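Local coordinates for protein phenylalanine--tRNA ligase beta subunit (Pyrococcus horikoshii, PDB 2CXI) that forms, with the alpha subunit, the tetrameric synthetase that attaches phenylalanine to tRNA(Phe) at the expense of ATP, this chain being an N-terminal fragment that includes the B3/4 domain, at residues T162-P167 and E173-E178; P200-S205 and V209-P214. One frame throughout, in Å; residues are numbered along the deposited sequence.

Contact 1. Residues T162-P167 and E173-E178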
# COMPACT_ATOMS: atom_id res chain seq x y z
N THR A 162 23.77 -4.69 17.42
CA THR A 162 24.08 -5.96 16.74
C THR A 162 23.55 -6.03 15.31
O THR A 162 23.88 -6.98 14.60
CB THR A 162 23.51 -7.15 17.54
OG1 THR A 162 22.12 -6.93 17.76
CG2 THR A 162 24.12 -7.24 18.93
N GLU A 163 22.76 -5.03 14.88
CA GLU A 163 22.43 -4.91 13.43
C GLU A 163 23.71 -4.89 12.58
O GLU A 163 24.76 -4.43 13.03
CB GLU A 163 21.61 -3.66 13.11
CG GLU A 163 20.19 -3.60 13.67
CD GLU A 163 19.31 -4.78 13.26
OE1 GLU A 163 19.43 -5.27 12.11
OE2 GLU A 163 18.47 -5.21 14.09
N LYS A 164 23.59 -5.37 11.34
CA LYS A 164 24.75 -5.50 10.46
C LYS A 164 24.52 -4.83 9.12
O LYS A 164 23.41 -4.80 8.60
CB LYS A 164 25.05 -6.99 10.17
CG LYS A 164 25.45 -7.83 11.38
CD LYS A 164 26.13 -9.13 10.85
CE LYS A 164 25.90 -10.32 11.77
NZ LYS A 164 26.05 -11.62 11.02
N PHE A 165 25.62 -4.33 8.54
CA PHE A 165 25.69 -3.98 7.12
C PHE A 165 27.17 -3.83 6.77
O PHE A 165 28.01 -3.78 7.66
CB PHE A 165 24.88 -2.69 6.80
CG PHE A 165 25.54 -1.37 7.24
CD1 PHE A 165 25.46 -0.93 8.57
CD2 PHE A 165 26.16 -0.53 6.29
CE1 PHE A 165 26.04 0.31 8.98
CE2 PHE A 165 26.77 0.68 6.67
CZ PHE A 165 26.69 1.12 8.04
N ALA A 166 27.49 -3.78 5.47
CA ALA A 166 28.86 -3.65 4.99
C ALA A 166 29.12 -2.17 4.80
O ALA A 166 28.52 -1.55 3.89
CB ALA A 166 29.04 -4.38 3.64
N PRO A 167 29.98 -1.58 5.64
CA PRO A 167 30.28 -0.15 5.51
C PRO A 167 31.18 0.08 4.29
O PRO A 167 31.82 -0.86 3.80
CB PRO A 167 30.96 0.20 6.84
CG PRO A 167 31.69 -1.11 7.24
CD PRO A 167 30.76 -2.23 6.73
N GLU A 173 29.44 -7.73 5.70
CA GLU A 173 28.72 -7.08 6.79
C GLU A 173 29.42 -7.23 8.14
O GLU A 173 30.09 -8.25 8.40
CB GLU A 173 27.31 -7.68 6.90
CG GLU A 173 26.50 -7.40 5.66
CD GLU A 173 25.03 -7.68 5.84
OE1 GLU A 173 24.69 -8.58 6.66
OE2 GLU A 173 24.22 -6.97 5.16
N MSE A 174 29.27 -6.20 8.98
CA MSE A 174 29.76 -6.21 10.35
C MSE A 174 28.69 -5.61 11.23
O MSE A 174 27.88 -4.82 10.75
CB MSE A 174 30.97 -5.29 10.46
CG MSE A 174 32.20 -5.80 9.78
SE MSE A 174 33.52 -4.32 9.88
CE MSE A 174 35.13 -5.43 9.40
N THR A 175 28.69 -5.94 12.52
CA THR A 175 27.76 -5.28 13.44
C THR A 175 28.09 -3.79 13.54
O THR A 175 29.23 -3.36 13.27
CB THR A 175 27.77 -5.89 14.87
OG1 THR A 175 29.00 -5.55 15.50
CG2 THR A 175 27.75 -7.41 14.86
N LEU A 176 27.11 -3.03 13.94
CA LEU A 176 27.29 -1.61 14.15
C LEU A 176 28.43 -1.36 15.13
O LEU A 176 29.25 -0.50 14.92
CB LEU A 176 25.99 -0.98 14.67
CG LEU A 176 24.94 -0.54 13.67
CD1 LEU A 176 24.94 -1.25 12.30
CD2 LEU A 176 23.59 -0.41 14.29
N GLU A 177 28.44 -2.14 16.20
CA GLU A 177 29.53 -2.16 17.15
C GLU A 177 30.92 -2.35 16.52
O GLU A 177 31.83 -1.56 16.77
CB GLU A 177 29.24 -3.26 18.19
CG GLU A 177 28.60 -2.72 19.43
CD GLU A 177 29.48 -1.64 20.03
OE1 GLU A 177 29.01 -0.48 20.14
OE2 GLU A 177 30.66 -1.94 20.33
N GLU A 178 31.05 -3.37 15.66
CA GLU A 178 32.30 -3.65 14.97
C GLU A 178 32.70 -2.52 14.04
O GLU A 178 33.90 -2.26 13.88
CB GLU A 178 32.20 -4.95 14.16
CG GLU A 178 31.95 -6.17 15.03
CD GLU A 178 31.83 -7.47 14.25
OE1 GLU A 178 31.15 -7.51 13.19
OE2 GLU A 178 32.40 -8.47 14.74
O HOH W 1 22.33 -5.20 6.09
O HOH W 2 25.43 -4.68 3.69

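Contact 2. Residues P200-S205 and V209-P214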
# COMPACT_ATOMS: atom_id res chain seq x y z
N PRO A 200 21.93 5.43 15.28
CA PRO A 200 21.05 5.85 14.18
C PRO A 200 21.36 5.02 12.94
O PRO A 200 22.54 4.77 12.63
CB PRO A 200 21.43 7.34 13.95
CG PRO A 200 22.29 7.74 15.15
CD PRO A 200 22.93 6.47 15.62
N LEU A 201 20.32 4.58 12.25
CA LEU A 201 20.49 3.85 11.02
C LEU A 201 19.49 4.40 9.98
O LEU A 201 18.33 4.65 10.30
CB LEU A 201 20.25 2.35 11.27
CG LEU A 201 21.05 1.37 10.43
CD1 LEU A 201 22.56 1.59 10.67
CD2 LEU A 201 20.65 -0.07 10.81
N LEU A 202 19.97 4.60 8.76
CA LEU A 202 19.11 5.00 7.64
C LEU A 202 18.93 3.78 6.73
O LEU A 202 19.89 3.28 6.17
CB LEU A 202 19.80 6.13 6.85
CG LEU A 202 18.98 6.85 5.76
CD1 LEU A 202 17.60 7.47 6.29
CD2 LEU A 202 19.87 7.87 5.01
N ILE A 203 17.69 3.29 6.60
CA ILE A 203 17.43 1.97 6.02
C ILE A 203 16.20 2.01 5.12
O ILE A 203 15.25 2.80 5.39
CB ILE A 203 17.30 0.90 7.18
CG1 ILE A 203 17.14 -0.52 6.60
CG2 ILE A 203 16.13 1.14 8.06
CD1 ILE A 203 17.50 -1.63 7.62
N ASP A 204 16.21 1.24 4.04
CA ASP A 204 15.08 1.35 3.14
C ASP A 204 14.06 0.25 3.47
O ASP A 204 14.23 -0.51 4.44
CB ASP A 204 15.48 1.43 1.66
CG ASP A 204 15.88 0.06 1.04
OD1 ASP A 204 15.81 -0.99 1.72
OD2 ASP A 204 16.29 -0.02 -0.14
N SER A 205 13.00 0.21 2.67
CA SER A 205 11.83 -0.66 2.97
C SER A 205 12.05 -2.15 2.81
O SER A 205 11.24 -2.95 3.30
CB SER A 205 10.67 -0.23 2.12
OG SER A 205 10.16 0.88 2.80
N VAL A 209 20.53 -1.08 4.24
CA VAL A 209 21.05 0.05 5.01
C VAL A 209 21.80 0.98 4.09
O VAL A 209 22.85 0.60 3.48
CB VAL A 209 21.99 -0.42 6.16
CG1 VAL A 209 22.64 0.78 6.88
CG2 VAL A 209 21.23 -1.31 7.14
N LEU A 210 21.27 2.19 4.00
CA LEU A 210 21.93 3.31 3.34
C LEU A 210 23.19 3.77 4.07
O LEU A 210 24.24 3.92 3.45
CB LEU A 210 20.95 4.49 3.19
CG LEU A 210 20.00 4.44 2.00
CD1 LEU A 210 18.90 3.36 2.27
CD2 LEU A 210 19.38 5.85 1.85
N SER A 211 23.07 4.00 5.38
CA SER A 211 24.17 4.56 6.16
C SER A 211 23.89 4.41 7.65
O SER A 211 22.76 4.09 8.06
CB SER A 211 24.33 6.05 5.79
OG SER A 211 23.24 6.81 6.33
N MSE A 212 24.92 4.65 8.46
CA MSE A 212 24.71 4.88 9.87
C MSE A 212 25.13 6.32 10.21
O MSE A 212 26.32 6.56 10.43
CB MSE A 212 25.56 3.87 10.69
CG MSE A 212 25.61 4.19 12.16
SE MSE A 212 26.49 2.75 13.24
CE MSE A 212 28.09 2.60 12.33
N PRO A 213 24.20 7.30 10.18
CA PRO A 213 24.59 8.68 10.55
C PRO A 213 25.12 8.76 12.00
O PRO A 213 24.62 8.03 12.88
CB PRO A 213 23.29 9.47 10.40
CG PRO A 213 22.47 8.68 9.38
CD PRO A 213 22.79 7.21 9.77
N PRO A 214 26.11 9.60 12.28
CA PRO A 214 26.84 10.41 11.30
C PRO A 214 28.20 9.81 10.97
O PRO A 214 29.20 10.55 10.83
CB PRO A 214 27.07 11.71 12.10
CG PRO A 214 27.34 11.20 13.53
CD PRO A 214 26.52 9.90 13.66

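Contact 1. Residues T162-P167 and E173-E178
F165 and M174 form the hydrogen-bonded antiparallel pair of a short hairpin. Their backbones are joined twice: M174 N gives an almost straight bond to F165 O (3.0 Å, 169° at the hydrogen), and F165 N a longer one to M174 O (3.2 Å). A third bond, L176 N to E163 O at 2.9 Å, ties the first residue of helix 176-182 to the residue just before strand 164-165 and lies nearly along the C=O axis. K164 and T175 make the neighbouring non-hydrogen-bonded pair. T175 is the N-cap: its OG1 accepts from E178 N while E178 OE1 accepts from T175 N, a capping box that starts the helix where the strand ends.

Water adds to the polar grip. E173 OE2 receives bonds from two waters, one also donating to K164 O, the other accepting from A166 N.

In the apolar contact L176 CD1 meets the F165 ring at its edge, in plane, 3.8 Å from F165 CD1. With CG set between backbone N and carbonyl carbon (chi1 76°), that ring stands off the sheet on M174's face. It packs there against I179 of helix 176-182 and against L201, V209 and M212 of strands 199-204 and 209-212.

Contact 2. Residues P200-S205 and V209-P214
L201 and V209 interlock on one face of this antiparallel hairpin, whose strand axes approach to 4.5 Å. The isobutyl end of L201 enters a hollow walled by V209 and M212: its CD1 lies 3.8 Å from M212 CB, and its CD2 3.9 Å from V209 CG2. I203 meets the same methyl from a second direction, its extended chain (CG1 anti to the backbone N, chi1 -176°) carrying CD1 to 3.8 Å from V209 CG2. An alanine in place of L201 would probably open a gap between V209 and M212, leaving their side chains without the branch that wedges there.

The other face is shaped by a classic beta bulge, in which L210 and S211 both stand opposite L202. L202 N bonds S211 O almost straight (2.9 Å, 172°), whereas L202 O takes two weak bonds, from L210 N and S211 N. At the bulge L210 turns its CB toward the first strand, and its CD2 sits 3.8 Å from L202 CD2 while its CD1 rests by D204 CB. S211 OG fills the notch beside L202 CB at 3.5 Å.

At the open end the P200 ring lies over P213 O, with CG 3.3 Å away; this carbonyl and P200 O are buried without a polar partner.

Strand 154-159 flanks the first strand on its other edge through backbone bonds to L201 and I203. F145 of strand 140-146 and F232 and D234 of strand 231-237 cover the L202 and L210 face.

In the fold
Following the chain from the N terminus, strand 154-159 of the large mixed sheet leads into contact 1, which closes a five-residue loop between 162-167 and 173-178 and opens directly into helix 176-182. Helix 184-189 follows before the chain returns to the large sheet at strand 199-204, where contact 2 closes a three-residue turn between 200-205 and 209-214. The two hairpins are thus in series, neither nested nor crossed, yet their centres are only 11 Å apart. F165 CG reaches V209 CG1 at 3.6 Å, and L176 CG meets M212 SE at 3.7 Å. Through these side chains the small two-stranded sheet and its helix pack on the large sheet, all within the B3/4 domain.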